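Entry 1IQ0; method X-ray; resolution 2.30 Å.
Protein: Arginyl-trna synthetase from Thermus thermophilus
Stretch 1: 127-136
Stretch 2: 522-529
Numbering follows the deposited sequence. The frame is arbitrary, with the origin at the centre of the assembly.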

# COMPACT_ATOMS: atom_id res chain seq x y z
N ALA A 127 -3.99 1.65 -5.70
CA ALA A 127 -2.61 1.19 -5.83
C ALA A 127 -1.88 1.16 -4.48
O ALA A 127 -1.24 0.16 -4.15
CB ALA A 127 -1.84 2.08 -6.82
N LEU A 128 -1.98 2.25 -3.73
CA LEU A 128 -1.34 2.37 -2.42
C LEU A 128 -1.89 1.37 -1.41
O LEU A 128 -1.13 0.71 -0.69
CB LEU A 128 -1.55 3.78 -1.87
CG LEU A 128 -0.35 4.60 -1.38
CD1 LEU A 128 -0.88 5.87 -0.73
CD2 LEU A 128 0.50 3.80 -0.40
N GLY A 129 -3.22 1.27 -1.36
CA GLY A 129 -3.86 0.37 -0.43
C GLY A 129 -3.57 -1.10 -0.69
O GLY A 129 -3.24 -1.85 0.23
N ASP A 130 -3.69 -1.51 -1.95
CA ASP A 130 -3.43 -2.89 -2.32
C ASP A 130 -1.97 -3.25 -2.04
O ASP A 130 -1.67 -4.32 -1.52
CB ASP A 130 -3.74 -3.11 -3.81
CG ASP A 130 -3.45 -4.52 -4.25
OD1 ASP A 130 -4.15 -5.44 -3.77
OD2 ASP A 130 -2.53 -4.72 -5.06
N ALA A 131 -1.06 -2.34 -2.39
CA ALA A 131 0.36 -2.57 -2.19
C ALA A 131 0.71 -2.74 -0.71
O ALA A 131 1.40 -3.69 -0.34
CB ALA A 131 1.18 -1.42 -2.79
N ILE A 132 0.24 -1.84 0.15
CA ILE A 132 0.56 -1.97 1.56
C ILE A 132 -0.08 -3.23 2.14
O ILE A 132 0.47 -3.84 3.04
CB ILE A 132 0.14 -0.72 2.39
CG1 ILE A 132 0.81 -0.77 3.77
CG2 ILE A 132 -1.37 -0.67 2.57
CD1 ILE A 132 2.32 -0.91 3.72
N ALA A 133 -1.24 -3.63 1.61
CA ALA A 133 -1.90 -4.84 2.08
C ALA A 133 -1.04 -6.06 1.73
O ALA A 133 -0.85 -6.94 2.57
CB ALA A 133 -3.29 -5.00 1.42
N ARG A 134 -0.54 -6.10 0.50
CA ARG A 134 0.31 -7.20 0.04
C ARG A 134 1.62 -7.26 0.82
O ARG A 134 2.06 -8.32 1.25
CB ARG A 134 0.64 -7.04 -1.45
CG ARG A 134 -0.54 -7.24 -2.40
CD ARG A 134 -0.12 -6.89 -3.81
NE ARG A 134 -1.18 -7.11 -4.79
CZ ARG A 134 -1.46 -8.28 -5.36
NH1 ARG A 134 -0.75 -9.35 -5.05
NH2 ARG A 134 -2.45 -8.36 -6.24
N ILE A 135 2.24 -6.10 1.00
CA ILE A 135 3.50 -5.99 1.72
C ILE A 135 3.36 -6.46 3.16
O ILE A 135 4.19 -7.24 3.64
CB ILE A 135 4.02 -4.53 1.67
CG1 ILE A 135 4.45 -4.20 0.23
CG2 ILE A 135 5.15 -4.32 2.67
CD1 ILE A 135 4.83 -2.73 0.01
N LEU A 136 2.31 -6.02 3.85
CA LEU A 136 2.08 -6.43 5.24
C LEU A 136 1.89 -7.94 5.37
O LEU A 136 2.41 -8.55 6.31
CB LEU A 136 0.86 -5.72 5.82
CG LEU A 136 1.12 -4.27 6.20
CD1 LEU A 136 -0.20 -3.52 6.34
CD2 LEU A 136 1.93 -4.23 7.51
N GLU A 522 6.47 1.05 8.41
CA GLU A 522 6.20 2.47 8.24
C GLU A 522 5.00 2.74 7.33
O GLU A 522 4.57 3.88 7.19
CB GLU A 522 7.43 3.18 7.67
CG GLU A 522 8.69 2.95 8.48
CD GLU A 522 8.52 3.41 9.92
OE1 GLU A 522 9.19 2.84 10.81
OE2 GLU A 522 7.72 4.33 10.16
N ARG A 523 4.47 1.68 6.73
CA ARG A 523 3.32 1.80 5.84
C ARG A 523 3.68 2.74 4.70
O ARG A 523 2.95 3.69 4.37
CB ARG A 523 2.10 2.31 6.63
CG ARG A 523 1.50 1.24 7.54
CD ARG A 523 0.37 1.73 8.43
NE ARG A 523 0.88 2.42 9.60
CZ ARG A 523 1.11 3.73 9.65
NH1 ARG A 523 0.85 4.49 8.59
NH2 ARG A 523 1.63 4.26 10.75
N THR A 524 4.83 2.47 4.08
CA THR A 524 5.33 3.27 2.98
C THR A 524 5.82 2.39 1.84
O THR A 524 7.00 2.04 1.76
CB THR A 524 6.48 4.19 3.43
OG1 THR A 524 7.47 3.41 4.11
CG2 THR A 524 5.96 5.29 4.36
N PRO A 525 4.91 2.01 0.93
CA PRO A 525 5.28 1.17 -0.20
C PRO A 525 6.37 1.78 -1.08
O PRO A 525 7.14 1.04 -1.72
CB PRO A 525 3.97 1.00 -0.95
CG PRO A 525 2.96 0.97 0.18
CD PRO A 525 3.44 2.13 1.04
N HIS A 526 6.44 3.11 -1.12
CA HIS A 526 7.44 3.76 -1.96
C HIS A 526 8.87 3.33 -1.61
O HIS A 526 9.77 3.42 -2.46
CB HIS A 526 7.32 5.29 -1.89
CG HIS A 526 7.79 5.88 -0.60
ND1 HIS A 526 6.93 6.13 0.45
CD2 HIS A 526 9.02 6.27 -0.19
CE1 HIS A 526 7.62 6.65 1.45
NE2 HIS A 526 8.88 6.75 1.09
N VAL A 527 9.09 2.87 -0.39
CA VAL A 527 10.42 2.42 0.02
C VAL A 527 10.76 1.13 -0.73
O VAL A 527 11.91 0.91 -1.12
CB VAL A 527 10.50 2.19 1.55
CG1 VAL A 527 11.82 1.52 1.91
CG2 VAL A 527 10.39 3.54 2.27
N LEU A 528 9.77 0.28 -0.96
CA LEU A 528 10.01 -0.96 -1.68
C LEU A 528 10.18 -0.62 -3.15
O LEU A 528 11.06 -1.16 -3.82
CB LEU A 528 8.82 -1.91 -1.53
CG LEU A 528 9.07 -3.42 -1.67
CD1 LEU A 528 7.87 -4.04 -2.35
CD2 LEU A 528 10.33 -3.72 -2.45
N ALA A 529 9.34 0.28 -3.64
CA ALA A 529 9.39 0.70 -5.03
C ALA A 529 10.78 1.24 -5.34
O ALA A 529 11.38 0.88 -6.34
CB ALA A 529 8.33 1.77 -5.29

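No hydrogen bond or salt bridge joins these two stretches, whose touching residues are at least 390 apart in sequence. What holds them is apolar packing over a small area, 302 Å² with both sides summed, and its centre is a single proline.

P525 acts as a knob. It is buried and has the largest area covered by the other stretch, 86 Å², with I132 and I135 next at 49 Å² each. Its ring sits in a hole on the helix 127-136 framed by L128, A131, I132 and I135, residues spaced so that they fall on one face of the helix. Each wall touches the ring: L128 CD2 lies 3.7 Å from P525 CD, A131 CB 4.1 Å from P525 CB, I132 CB 4.0 Å from P525 CG, and I135 CD1 3.9 Å from P525 CB. The ring also reaches the backbone, with P525 CG 3.9 Å from I132 N. That nitrogen is already bonded to L128 O at 3.0 Å, so the apolar ring leaves no polar group unsatisfied there. Proline suits the place because it is compact and rigid, and its missing amide hydrogen leaves no backbone donor to satisfy against an apolar wall. A131 offers only its CB, which points toward P525. The closest backbone approach is I132 CA to P525 CA, 5.9 Å.

Around the knob, longer side chains extend the contact to both neighbouring parts of stretch 2. I135, with chi1 m and chi2 t, meets L528 CD1 with its CD1 at 4.1 Å, three residues on from P525. Both are buried and apolar with CA-to-CB bonds toward the partner, so they pack without leaving a side-chain polar group unpaired. I132, chi1 t and chi2 p, sends its CD1 to R523 CA at 3.6 Å. R523 has positive phi where the chain leaves a helix, and the end of its side chain leads away. Its aliphatic part still contributes, with R523 CG 4.3 Å from I132 CG1. The CA-to-CB bond of L128 points sideways, yet the end of its side chain comes nearer.

The helices cross at 79°, with axes 10.4 Å apart at closest approach, so contact is concentrated around one point rather than spread along a seam.

The salt bridge in stretch 1, R134 NE to D130 OD2 at 2.8 Å, lies off this surface. The rule to read is economical: apolar side chains around a small hole, one rigid knob, and charged ends directed elsewhere.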